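Local coordinates for nitroreductase family protein (Lactobacillus plantarum, PDB 4QLX), which reduces the carbon-carbon double bond of enone fatty acids with FMN as cofactor, a step in the saturation of polyunsaturated fatty acids, at residues Tyr103-Asn108 against Ile124-Leu129; His23-Phe28 against Tyr164-Ala168; Lys71-Val76 against Lys176-Leu181. All coordinates share one frame; numbering follows the deposited sequence.

Interaction 1 (Tyr103-Asn108 against Ile124-Leu129); sequences YRDVWN and ILGTFL. With KTC (10-oxooctadecanoic acid), chain D.
Tyr-103 reaches from one helix into the other as a knob seated among Ile-124, Leu-125, Phe-128 and Leu-129, a case of how one aromatic side chain can fill the gap between two helices whose short segments run roughly antiparallel, at 148°, with axes 10.7 Å apart. Two CH-pi contacts organise the interface. Leu-129 CB lies over one face of the Tyr-103 ring, 4.2 Å from its centroid, while CD1 of the Trp-107 indole lies over the opposite face, toward its rim. Ile-124 CG2 in turn stands over the five-membered ring of Trp-107, 4.2 Å from that ring's centroid. Purely apolar packing fills in around them: Leu-125 CD2 meets the edge of the Tyr-103 ring at CE1 (3.8 Å), and Leu-129 CD1 rests against Tyr-103 CB. With its CG anti to the backbone N (chi1 -172°), Leu-129 also lays CD2 over a face of the Arg-104 guanidinium, 3.6 Å from NH2.

This helix pair, 103-112 with 118-133, forms part of the fatty-acid pocket of a nitroreductase-family enzyme, and 10-oxooctadecanoic acid runs along it. Its C13 approaches Trp-107 CH2 to 3.4 Å, and the indole NE1 is hydrogen-bonded to the Cys-53 carbonyl, which helps fix the ring's rotation. Ligand C7 sits over the centre of the Phe-128 ring, with Thr-127 CG2 over the other face. A serine in place of Phe-128 would probably strip the acyl chain of this aromatic floor and lose the edge-to-face partner of Phe-79 of the second subunit. From that subunit Met-77 also packs on Phe-128.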
loop_
_atom_site.group_PDB
_atom_site.type_symbol
_atom_site.label_atom_id
_atom_site.label_comp_id
_atom_site.label_asym_id
_atom_site.label_seq_id
_atom_site.Cartn_x
_atom_site.Cartn_y
_atom_site.Cartn_z
ATOM N N TYR A 103 0.533 12.135 -19.816
ATOM C CA TYR A 103 -0.865 12.124 -19.379
ATOM C C TYR A 103 -1.835 12.147 -20.562
ATOM O O TYR A 103 -2.664 11.250 -20.710
ATOM C CB TYR A 103 -1.143 13.314 -18.448
ATOM C CG TYR A 103 -2.488 13.263 -17.733
ATOM C CD1 TYR A 103 -3.690 13.382 -18.433
ATOM C CD2 TYR A 103 -2.555 13.126 -16.365
ATOM C CE1 TYR A 103 -4.917 13.335 -17.779
ATOM C CE2 TYR A 103 -3.768 13.082 -15.705
ATOM C CZ TYR A 103 -4.945 13.186 -16.415
ATOM O OH TYR A 103 -6.144 13.132 -15.749
ATOM N N ARG A 104 -1.718 13.170 -21.406
ATOM C CA ARG A 104 -2.674 13.372 -22.496
ATOM C C ARG A 104 -2.701 12.204 -23.484
ATOM O O ARG A 104 -3.766 11.804 -23.947
ATOM C CB ARG A 104 -2.363 14.674 -23.239
ATOM C CG ARG A 104 -3.333 14.971 -24.383
ATOM C CD ARG A 104 -2.987 16.277 -25.065
ATOM N NE ARG A 104 -2.892 17.382 -24.115
ATOM C CZ ARG A 104 -3.934 18.095 -23.698
ATOM N NH1 ARG A 104 -5.156 17.815 -24.140
ATOM N NH2 ARG A 104 -3.758 19.086 -22.834
ATOM N N ASP A 105 -1.530 11.658 -23.802
ATOM C CA ASP A 105 -1.423 10.556 -24.761
ATOM C C ASP A 105 -2.025 9.279 -24.193
ATOM O O ASP A 105 -2.762 8.556 -24.869
ATOM C CB ASP A 105 0.041 10.308 -25.137
ATOM C CG ASP A 105 0.604 11.393 -26.029
ATOM O OD1 ASP A 105 -0.175 11.987 -26.804
ATOM O OD2 ASP A 105 1.823 11.647 -25.956
ATOM N N VAL A 106 -1.681 9.014 -22.942
ATOM C CA VAL A 106 -2.168 7.858 -22.207
ATOM C C VAL A 106 -3.701 7.787 -22.101
ATOM O O VAL A 106 -4.302 6.738 -22.367
ATOM C CB VAL A 106 -1.543 7.842 -20.804
ATOM C CG1 VAL A 106 -2.503 7.312 -19.772
ATOM C CG2 VAL A 106 -0.242 7.037 -20.821
ATOM N N TRP A 107 -4.347 8.885 -21.720
ATOM C CA TRP A 107 -5.796 8.846 -21.600
ATOM C C TRP A 107 -6.466 8.950 -22.986
ATOM O O TRP A 107 -7.594 8.491 -23.173
ATOM C CB TRP A 107 -6.271 9.923 -20.612
ATOM C CG TRP A 107 -6.016 9.418 -19.221
ATOM C CD1 TRP A 107 -5.008 9.793 -18.370
ATOM C CD2 TRP A 107 -6.734 8.375 -18.556
ATOM N NE1 TRP A 107 -5.073 9.052 -17.200
ATOM C CE2 TRP A 107 -6.125 8.174 -17.295
ATOM C CE3 TRP A 107 -7.847 7.593 -18.900
ATOM C CZ2 TRP A 107 -6.593 7.238 -16.385
ATOM C CZ3 TRP A 107 -8.300 6.653 -17.998
ATOM C CH2 TRP A 107 -7.681 6.488 -16.752
ATOM N N ASN A 108 -5.751 9.484 -23.973
ATOM C CA ASN A 108 -6.249 9.432 -25.350
ATOM C C ASN A 108 -6.286 7.994 -25.877
ATOM O O ASN A 108 -7.148 7.649 -26.686
ATOM C CB ASN A 108 -5.400 10.300 -26.282
ATOM C CG ASN A 108 -5.743 11.777 -26.182
ATOM O OD1 ASN A 108 -6.853 12.144 -25.801
ATOM N ND2 ASN A 108 -4.786 12.634 -26.524
ATOM N N ILE A 124 -11.720 14.061 -17.901
ATOM C CA ILE A 124 -10.469 13.603 -17.291
ATOM C C ILE A 124 -9.303 14.544 -17.608
ATOM O O ILE A 124 -8.557 14.942 -16.707
ATOM C CB ILE A 124 -10.115 12.175 -17.749
ATOM C CG1 ILE A 124 -11.252 11.207 -17.409
ATOM C CG2 ILE A 124 -8.802 11.692 -17.100
ATOM C CD1 ILE A 124 -11.075 9.831 -18.022
ATOM N N LEU A 125 -9.159 14.910 -18.880
ATOM C CA LEU A 125 -8.101 15.830 -19.290
ATOM C C LEU A 125 -8.331 17.229 -18.728
ATOM O O LEU A 125 -7.396 17.865 -18.245
ATOM C CB LEU A 125 -7.991 15.900 -20.819
ATOM C CG LEU A 125 -7.585 14.629 -21.570
ATOM C CD1 LEU A 125 -7.796 14.790 -23.071
ATOM C CD2 LEU A 125 -6.138 14.280 -21.274
ATOM N N GLY A 126 -9.573 17.707 -18.797
ATOM C CA GLY A 126 -9.902 19.047 -18.334
ATOM C C GLY A 126 -9.665 19.236 -16.844
ATOM O O GLY A 126 -9.296 20.315 -16.381
ATOM N N THR A 127 -9.844 18.165 -16.085
ATOM C CA THR A 127 -9.871 18.279 -14.635
ATOM C C THR A 127 -8.506 18.122 -13.976
ATOM O O THR A 127 -8.123 18.942 -13.131
ATOM C CB THR A 127 -10.847 17.250 -14.040
ATOM O OG1 THR A 127 -12.172 17.549 -14.508
ATOM C CG2 THR A 127 -10.812 17.266 -12.501
ATOM N N PHE A 128 -7.766 17.086 -14.358
ATOM C CA PHE A 128 -6.566 16.744 -13.601
ATOM C C PHE A 128 -5.252 17.115 -14.273
ATOM O O PHE A 128 -4.266 17.383 -13.580
ATOM C CB PHE A 128 -6.579 15.248 -13.267
ATOM C CG PHE A 128 -7.713 14.860 -12.370
ATOM C CD1 PHE A 128 -7.674 15.167 -11.018
ATOM C CD2 PHE A 128 -8.836 14.223 -12.880
ATOM C CE1 PHE A 128 -8.726 14.825 -10.190
ATOM C CE2 PHE A 128 -9.892 13.877 -12.056
ATOM C CZ PHE A 128 -9.839 14.178 -10.712
ATOM N N LEU A 129 -5.220 17.130 -15.602
ATOM C CA LEU A 129 -3.975 17.480 -16.295
ATOM C C LEU A 129 -3.472 18.894 -15.930
ATOM O O LEU A 129 -2.276 19.055 -15.653
ATOM C CB LEU A 129 -4.129 17.336 -17.816
ATOM C CG LEU A 129 -2.830 17.488 -18.630
ATOM C CD1 LEU A 129 -1.650 16.849 -17.922
ATOM C CD2 LEU A 129 -2.977 16.902 -20.026
HETATM O O1 KTC D . -15.063 5.088 -15.196
HETATM C C17 KTC D . -14.827 5.709 -16.229
HETATM O O KTC D . -15.824 6.002 -17.068
HETATM C C16 KTC D . -13.414 6.142 -16.540
HETATM C C15 KTC D . -12.703 6.360 -15.217
HETATM C C14 KTC D . -12.048 7.724 -15.199
HETATM C C13 KTC D . -10.543 7.540 -15.178
HETATM C C12 KTC D . -9.987 8.009 -13.850
HETATM C C11 KTC D . -9.687 9.491 -13.899
HETATM C C10 KTC D . -8.448 9.750 -13.058
HETATM C C9 KTC D . -8.843 10.272 -11.686
HETATM C C8 KTC D . -7.604 10.292 -10.838
HETATM O O2 KTC D . -6.931 9.272 -10.730
HETATM C C7 KTC D . -7.229 11.576 -10.137
HETATM C C6 KTC D . -6.041 11.329 -9.228
HETATM C C5 KTC D . -5.927 12.409 -8.164
HETATM C C4 KTC D . -4.947 13.483 -8.607
HETATM C C3 KTC D . -4.834 14.592 -7.561
HETATM C C2 KTC D . -4.217 15.840 -8.187
HETATM C C1 KTC D . -3.034 15.463 -9.074
HETATM C C KTC D . -2.307 16.673 -9.625
#

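Interaction 2 (His23-Phe28 against Tyr164-Ala168); sequences HSVRQF and YDANA. With FMN (flavin mononucleotide), chain C; KTC (10-oxooctadecanoic acid), chain I.
His-23 faces Asp-165 through ordered water rather than directly. One water accepts from His-23 N and lies within hydrogen-bonding distance of Asp-165 OD1; a second, 2.7 Å from His-23 O, also takes the N-H of Ala-166. OD1 has a further partner in a salt bridge to Arg-160. At Ser-24 the flavin phosphate enters: the backbone N-H points almost straight at FMN O1P (2.7 Å, 176°), and the hydroxyl donates to FMN O2P. Turned beside its own backbone N (chi1 -82°), that OG serves both phosphate and protein, since it also accepts a weak bond from Asn-167 ND2 (3.2 Å) and another from a water that in turn accepts from Ala-168 N.

Val-25 supplies the direct backbone link, its N donating to Ala-166 O at 3.2 Å. Its CG2 packs on Asp-165 CB, whereas Val-25 O is buried against Asn-167 CB without a polar partner. Here a loop after helix 15-20 meets strand 165-169, an edge strand of the chain's sheet, and the two together supply part of the FMN site of this nitroreductase-family protein.

Arg-26 extends from CG to NE to reach the flavin, where NE gives O2 a 2.7 Å bond and NH2 makes a weak one to N1. The bound product, 10-oxooctadecanoic acid, places C14 over one face of the guanidinium; Asn-167 ND2 lies over the opposite face, while the amide OD1 is held by Gln-83. Last, Phe-28 brings CE2 to 3.6 Å from Asp-165 O, with Ala-166 N and Asn-167 N at the ring edge.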
loop_
_atom_site.group_PDB
_atom_site.type_symbol
_atom_site.label_atom_id
_atom_site.label_comp_id
_atom_site.label_asym_id
_atom_site.label_seq_id
_atom_site.Cartn_x
_atom_site.Cartn_y
_atom_site.Cartn_z
ATOM N N HIS A 23 5.050 -10.050 8.849
ATOM C CA HIS A 23 5.923 -9.332 9.754
ATOM C C HIS A 23 7.126 -8.829 8.991
ATOM O O HIS A 23 7.531 -9.432 8.001
ATOM C CB HIS A 23 6.376 -10.237 10.920
ATOM C CG HIS A 23 5.247 -10.792 11.730
ATOM N ND1 HIS A 23 4.673 -10.102 12.776
ATOM C CD2 HIS A 23 4.591 -11.975 11.656
ATOM C CE1 HIS A 23 3.707 -10.831 13.306
ATOM N NE2 HIS A 23 3.636 -11.973 12.644
ATOM N N SER A 24 7.707 -7.735 9.465
ATOM C CA SER A 24 8.993 -7.298 8.971
ATOM C C SER A 24 10.057 -8.323 9.296
ATOM O O SER A 24 10.337 -8.593 10.473
ATOM C CB SER A 24 9.370 -5.950 9.560
ATOM O OG SER A 24 8.733 -4.906 8.837
ATOM N N VAL A 25 10.646 -8.903 8.256
ATOM C CA VAL A 25 11.781 -9.817 8.434
ATOM C C VAL A 25 13.054 -9.115 7.974
ATOM O O VAL A 25 13.082 -8.537 6.887
ATOM C CB VAL A 25 11.562 -11.132 7.675
ATOM C CG1 VAL A 25 12.796 -12.022 7.735
ATOM C CG2 VAL A 25 10.328 -11.857 8.240
ATOM N N ARG A 26 14.097 -9.145 8.812
ATOM C CA ARG A 26 15.295 -8.362 8.566
ATOM C C ARG A 26 16.532 -9.240 8.366
ATOM O O ARG A 26 17.548 -8.784 7.838
ATOM C CB ARG A 26 15.528 -7.378 9.720
ATOM C CG ARG A 26 14.533 -6.226 9.746
ATOM C CD ARG A 26 14.616 -5.408 11.033
ATOM N NE ARG A 26 13.552 -4.402 11.074
ATOM C CZ ARG A 26 12.342 -4.616 11.587
ATOM N NH1 ARG A 26 12.035 -5.801 12.120
ATOM N NH2 ARG A 26 11.436 -3.647 11.567
ATOM N N GLN A 27 16.443 -10.495 8.776
ATOM C CA GLN A 27 17.535 -11.437 8.557
ATOM C C GLN A 27 17.033 -12.557 7.686
ATOM O O GLN A 27 16.108 -13.277 8.056
ATOM C CB GLN A 27 18.067 -11.993 9.877
ATOM C CG GLN A 27 18.624 -10.961 10.814
ATOM C CD GLN A 27 19.299 -11.608 12.023
ATOM O OE1 GLN A 27 19.580 -12.817 12.027
ATOM N NE2 GLN A 27 19.550 -10.810 13.054
ATOM N N PHE A 28 17.623 -12.699 6.512
ATOM C CA PHE A 28 17.162 -13.717 5.593
ATOM C C PHE A 28 18.169 -14.841 5.502
ATOM O O PHE A 28 19.304 -14.693 5.930
ATOM C CB PHE A 28 16.896 -13.100 4.217
ATOM C CG PHE A 28 16.000 -11.906 4.273
ATOM C CD1 PHE A 28 16.529 -10.635 4.449
ATOM C CD2 PHE A 28 14.625 -12.058 4.195
ATOM C CE1 PHE A 28 15.697 -9.535 4.511
ATOM C CE2 PHE A 28 13.784 -10.967 4.249
ATOM C CZ PHE A 28 14.315 -9.707 4.417
ATOM N N TYR A 164 8.046 -16.056 0.309
ATOM C CA TYR A 164 9.158 -15.324 0.888
ATOM C C TYR A 164 8.707 -14.447 2.052
ATOM O O TYR A 164 7.609 -14.615 2.586
ATOM C CB TYR A 164 9.844 -14.469 -0.185
ATOM C CG TYR A 164 10.375 -15.322 -1.318
ATOM C CD1 TYR A 164 11.276 -16.352 -1.064
ATOM C CD2 TYR A 164 9.975 -15.111 -2.631
ATOM C CE1 TYR A 164 11.755 -17.156 -2.079
ATOM C CE2 TYR A 164 10.454 -15.911 -3.661
ATOM C CZ TYR A 164 11.355 -16.928 -3.372
ATOM O OH TYR A 164 11.847 -17.730 -4.376
ATOM N N ASP A 165 9.570 -13.520 2.435
ATOM C CA ASP A 165 9.233 -12.499 3.414
ATOM C C ASP A 165 10.024 -11.265 3.076
ATOM O O ASP A 165 10.828 -11.288 2.146
ATOM C CB ASP A 165 9.520 -12.972 4.838
ATOM C CG ASP A 165 8.378 -13.782 5.404
ATOM O OD1 ASP A 165 7.303 -13.186 5.677
ATOM O OD2 ASP A 165 8.535 -15.012 5.547
ATOM N N ALA A 166 9.810 -10.189 3.830
ATOM C CA ALA A 166 10.279 -8.889 3.392
ATOM C C ALA A 166 10.259 -7.818 4.472
ATOM O O ALA A 166 9.522 -7.903 5.453
ATOM C CB ALA A 166 9.421 -8.416 2.173
ATOM N N ASN A 167 11.077 -6.796 4.263
ATOM C CA ASN A 167 11.085 -5.628 5.119
ATOM C C ASN A 167 11.085 -4.385 4.256
ATOM O O ASN A 167 11.883 -4.280 3.320
ATOM C CB ASN A 167 12.309 -5.632 6.048
ATOM C CG ASN A 167 12.511 -4.298 6.761
ATOM O OD1 ASN A 167 13.544 -3.645 6.608
ATOM N ND2 ASN A 167 11.516 -3.885 7.537
ATOM N N ALA A 168 10.177 -3.458 4.555
ATOM C CA ALA A 168 10.187 -2.145 3.921
ATOM C C ALA A 168 11.040 -1.240 4.783
ATOM O O ALA A 168 11.042 -1.377 6.012
ATOM C CB ALA A 168 8.760 -1.588 3.756
HETATM N N1 FMN C . 12.492 -1.230 9.507
HETATM C C2 FMN C . 13.855 -1.139 9.700
HETATM O O2 FMN C . 14.452 -2.005 10.325
HETATM N N3 FMN C . 14.572 -0.084 9.201
HETATM C C4 FMN C . 13.919 0.897 8.492
HETATM O O4 FMN C . 14.546 1.850 8.050
HETATM C C4A FMN C . 12.548 0.822 8.304
HETATM N N5 FMN C . 11.913 1.812 7.599
HETATM C C5A FMN C . 10.559 1.750 7.372
HETATM C C6 FMN C . 9.986 2.776 6.643
HETATM C C7 FMN C . 8.627 2.753 6.385
HETATM C C7M FMN C . 7.991 3.849 5.591
HETATM C C8 FMN C . 7.859 1.707 6.863
HETATM C C8M FMN C . 6.400 1.728 6.547
HETATM C C9 FMN C . 8.440 0.668 7.598
HETATM C C9A FMN C . 9.811 0.687 7.860
HETATM N N10 FMN C . 10.459 -0.314 8.598
HETATM C C10 FMN C . 11.825 -0.241 8.806
HETATM C "C1'" FMN C . 9.718 -1.497 9.171
HETATM C "C2'" FMN C . 8.878 -1.039 10.385
HETATM O "O2'" FMN C . 9.698 -0.819 11.512
HETATM C "C3'" FMN C . 7.778 -2.037 10.738
HETATM O "O3'" FMN C . 6.834 -2.042 9.681
HETATM C "C4'" FMN C . 7.015 -1.707 12.030
HETATM O "O4'" FMN C . 7.838 -1.753 13.176
HETATM C "C5'" FMN C . 5.849 -2.676 12.216
HETATM O "O5'" FMN C . 6.300 -4.012 12.264
HETATM P P FMN C . 5.771 -5.085 11.181
HETATM O O1P FMN C . 6.476 -6.390 11.484
HETATM O O2P FMN C . 6.108 -4.609 9.778
HETATM O O3P FMN C . 4.276 -5.272 11.297
HETATM O O1 KTC I . 15.709 -7.043 16.748
HETATM C C17 KTC I . 14.815 -6.675 15.989
HETATM O O KTC I . 14.020 -7.574 15.404
HETATM C C16 KTC I . 14.598 -5.206 15.719
HETATM C C15 KTC I . 13.177 -4.838 16.116
HETATM C C14 KTC I . 12.587 -3.840 15.130
HETATM C C13 KTC I . 13.342 -2.520 15.160
HETATM C C12 KTC I . 12.679 -1.489 14.262
HETATM C C11 KTC I . 13.170 -0.090 14.611
HETATM C C10 KTC I . 12.521 0.964 13.711
HETATM C C9 KTC I . 13.087 0.908 12.302
HETATM C C8 KTC I . 12.249 1.812 11.436
HETATM O O2 KTC I . 11.068 1.548 11.224
HETATM C C7 KTC I . 12.875 3.051 10.847
HETATM C C6 KTC I . 11.821 3.792 10.037
HETATM C C5 KTC I . 12.488 4.612 8.946
HETATM C C4 KTC I . 12.692 6.044 9.416
HETATM C C3 KTC I . 13.866 6.632 8.656
HETATM C C2 KTC I . 13.584 8.063 8.233
HETATM C C1 KTC I . 14.885 8.860 8.124
HETATM C C KTC I . 15.925 8.184 7.250
HETATM O O HOH W 1 7.285 -10.320 5.429
HETATM O O HOH W 2 6.126 -12.601 8.304
HETATM O O HOH W 3 8.096 -4.179 6.254
#

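Interaction 3 (Lys71-Val76 against Lys176-Leu181); sequences KFKQAV and KMIPTL
Ala-75 and Met-177 bring their CA atoms to 5.1 Å, and Phe-72 and Thr-180 theirs to 6.6 Å, where residues 71-76, on and after helix 66-72, meet residues 176-181. The small alanine permits this closeness: its CB fits against Met-177 CA and Thr-180 OG1. Met-177 bends at chi2 and chi3 (56° and 74°), which curls its terminal methyl back toward the opposing segment. There CE meets Phe-72 CE1 at 3.5 Å and also touches the methyl of Ala-75 and CG2 of Val-76. The sulfur takes part in a Met-aromatic contact, SD lying 4.8 Å from the Phe-72 ring centroid in an oblique approach. Leu-181 CD2 comes in at the edge of the same ring, near its plane, while Val-76 CG2 lies over one face, toward the rim.

In the nitroreductase fold this is the packing of short helical pieces over the central antiparallel sheet, for Phe-72, Met-177 and Leu-181 all rest on Phe-92 of strand 89-96, and Met-177 also on Pro-190 of strand 188-197. The apolar layer faces the sheet; the polar groups gather at its outer margin. Lys-176, kinked at chi3, sends NZ across to Gln-74 O (2.9 Å), approaching from above the carbonyl plane. Thr-180 OG1 turns back to donate to Lys-176 O at 2.8 Å, a carbonyl that also receives Thr-180 N, so the hydroxyl is held in place. The same OG1 accepts from a water that donates to Gln-74 OE1 as well, bridging the two segments. Thr-180 CG2, the other branch, is directed at Lys-71 O.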
loop_
_atom_site.group_PDB
_atom_site.type_symbol
_atom_site.label_atom_id
_atom_site.label_comp_id
_atom_site.label_asym_id
_atom_site.label_seq_id
_atom_site.Cartn_x
_atom_site.Cartn_y
_atom_site.Cartn_z
ATOM N N LYS A 71 27.639 -0.866 -3.347
ATOM C CA LYS A 71 27.359 0.448 -3.903
ATOM C C LYS A 71 26.082 1.039 -3.300
ATOM O O LYS A 71 26.021 2.222 -2.972
ATOM C CB LYS A 71 27.238 0.358 -5.425
ATOM C CG LYS A 71 26.706 1.609 -6.083
ATOM C CD LYS A 71 27.660 2.784 -5.920
ATOM C CE LYS A 71 27.481 3.770 -7.064
ATOM N NZ LYS A 71 28.210 5.045 -6.834
ATOM N N PHE A 72 25.059 0.202 -3.176
ATOM C CA PHE A 72 23.780 0.599 -2.598
ATOM C C PHE A 72 23.964 1.064 -1.153
ATOM O O PHE A 72 23.493 2.134 -0.770
ATOM C CB PHE A 72 22.813 -0.583 -2.689
ATOM C CG PHE A 72 21.465 -0.342 -2.085
ATOM C CD1 PHE A 72 20.628 0.651 -2.575
ATOM C CD2 PHE A 72 20.997 -1.160 -1.073
ATOM C CE1 PHE A 72 19.361 0.849 -2.031
ATOM C CE2 PHE A 72 19.728 -0.958 -0.524
ATOM C CZ PHE A 72 18.916 0.043 -1.012
ATOM N N LYS A 73 24.677 0.269 -0.362
ATOM C CA LYS A 73 24.872 0.581 1.056
ATOM C C LYS A 73 25.485 1.953 1.319
ATOM O O LYS A 73 25.352 2.486 2.417
ATOM C CB LYS A 73 25.730 -0.489 1.719
ATOM C CG LYS A 73 24.981 -1.774 1.919
ATOM C CD LYS A 73 25.593 -2.622 3.002
ATOM C CE LYS A 73 26.951 -3.146 2.618
ATOM N NZ LYS A 73 27.343 -4.228 3.556
ATOM N N GLN A 74 26.130 2.538 0.315
ATOM C CA GLN A 74 26.692 3.880 0.462
ATOM C C GLN A 74 25.640 4.917 0.842
ATOM O O GLN A 74 25.963 5.952 1.414
ATOM C CB GLN A 74 27.369 4.318 -0.830
ATOM C CG GLN A 74 28.541 3.466 -1.271
ATOM C CD GLN A 74 29.157 4.016 -2.545
ATOM O OE1 GLN A 74 28.541 4.837 -3.244
ATOM N NE2 GLN A 74 30.377 3.586 -2.847
ATOM N N ALA A 75 24.382 4.639 0.500
ATOM C CA ALA A 75 23.286 5.580 0.720
ATOM C C ALA A 75 22.227 4.979 1.654
ATOM O O ALA A 75 21.110 5.487 1.750
ATOM C CB ALA A 75 22.659 5.984 -0.618
ATOM N N VAL A 76 22.595 3.900 2.341
ATOM C CA VAL A 76 21.711 3.241 3.306
ATOM C C VAL A 76 22.294 3.392 4.706
ATOM O O VAL A 76 23.498 3.235 4.876
ATOM C CB VAL A 76 21.526 1.749 2.958
ATOM C CG1 VAL A 76 20.798 0.993 4.079
ATOM C CG2 VAL A 76 20.774 1.604 1.626
ATOM N N LYS A 176 21.608 11.288 -1.064
ATOM C CA LYS A 176 22.601 10.508 -1.813
ATOM C C LYS A 176 22.031 9.347 -2.614
ATOM O O LYS A 176 22.691 8.846 -3.532
ATOM C CB LYS A 176 23.667 9.939 -0.865
ATOM C CG LYS A 176 24.788 10.882 -0.531
ATOM C CD LYS A 176 25.828 10.187 0.340
ATOM C CE LYS A 176 26.443 8.993 -0.369
ATOM N NZ LYS A 176 27.421 8.280 0.499
ATOM N N MET A 177 20.829 8.898 -2.262
ATOM C CA MET A 177 20.315 7.653 -2.828
ATOM C C MET A 177 20.130 7.710 -4.345
ATOM O O MET A 177 20.525 6.786 -5.049
ATOM C CB MET A 177 18.997 7.258 -2.167
ATOM C CG MET A 177 18.419 5.940 -2.694
ATOM S SD MET A 177 19.531 4.509 -2.585
ATOM C CE MET A 177 19.485 4.159 -0.829
ATOM N N ILE A 178 19.532 8.778 -4.852
ATOM C CA ILE A 178 19.255 8.838 -6.284
ATOM C C ILE A 178 20.551 8.804 -7.106
ATOM O O ILE A 178 20.646 8.028 -8.058
ATOM C CB ILE A 178 18.401 10.083 -6.661
ATOM C CG1 ILE A 178 16.996 9.964 -6.072
ATOM C CG2 ILE A 178 18.308 10.247 -8.178
ATOM C CD1 ILE A 178 16.237 8.720 -6.505
ATOM N N PRO A 179 21.555 9.622 -6.746
ATOM C CA PRO A 179 22.778 9.523 -7.551
ATOM C C PRO A 179 23.486 8.185 -7.373
ATOM O O PRO A 179 24.024 7.654 -8.345
ATOM C CB PRO A 179 23.636 10.676 -7.027
ATOM C CG PRO A 179 22.659 11.639 -6.440
ATOM C CD PRO A 179 21.610 10.771 -5.823
ATOM N N THR A 180 23.462 7.644 -6.156
ATOM C CA THR A 180 24.003 6.311 -5.879
ATOM C C THR A 180 23.388 5.249 -6.787
ATOM O O THR A 180 24.062 4.314 -7.199
ATOM C CB THR A 180 23.774 5.907 -4.396
ATOM O OG1 THR A 180 24.528 6.776 -3.542
ATOM C CG2 THR A 180 24.199 4.463 -4.138
ATOM N N LEU A 181 22.108 5.404 -7.118
ATOM C CA LEU A 181 21.433 4.442 -7.989
ATOM C C LEU A 181 21.653 4.767 -9.473
ATOM O O LEU A 181 21.256 4.002 -10.352
ATOM C CB LEU A 181 19.932 4.398 -7.677
ATOM C CG LEU A 181 19.516 3.951 -6.270
ATOM C CD1 LEU A 181 18.007 4.041 -6.098
ATOM C CD2 LEU A 181 19.995 2.544 -5.970
HETATM O O HOH W 4 27.468 7.288 -3.172
#

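The three contacts sample different levels of one fold. Interaction 1 is a buried, almost wholly apolar helix-helix joint, its centre about 28 Å from the chain's centre, and the second subunit reaches it. Interactions 2 and 3 are partly buried, and no other chain touches their segments; their centres lie about 21 Å apart, and each uses one of two consecutive elements, strand 165-169 and helix 177-181. Their chemistry diverges all the same: interaction 2 is polar, rich in water and phosphate contacts, whereas interaction 3 joins an apolar inner layer to a polar rim and contacts no ligand. Interactions 1 and 2 meet separate copies of the product, on opposite sides of the chain's centre.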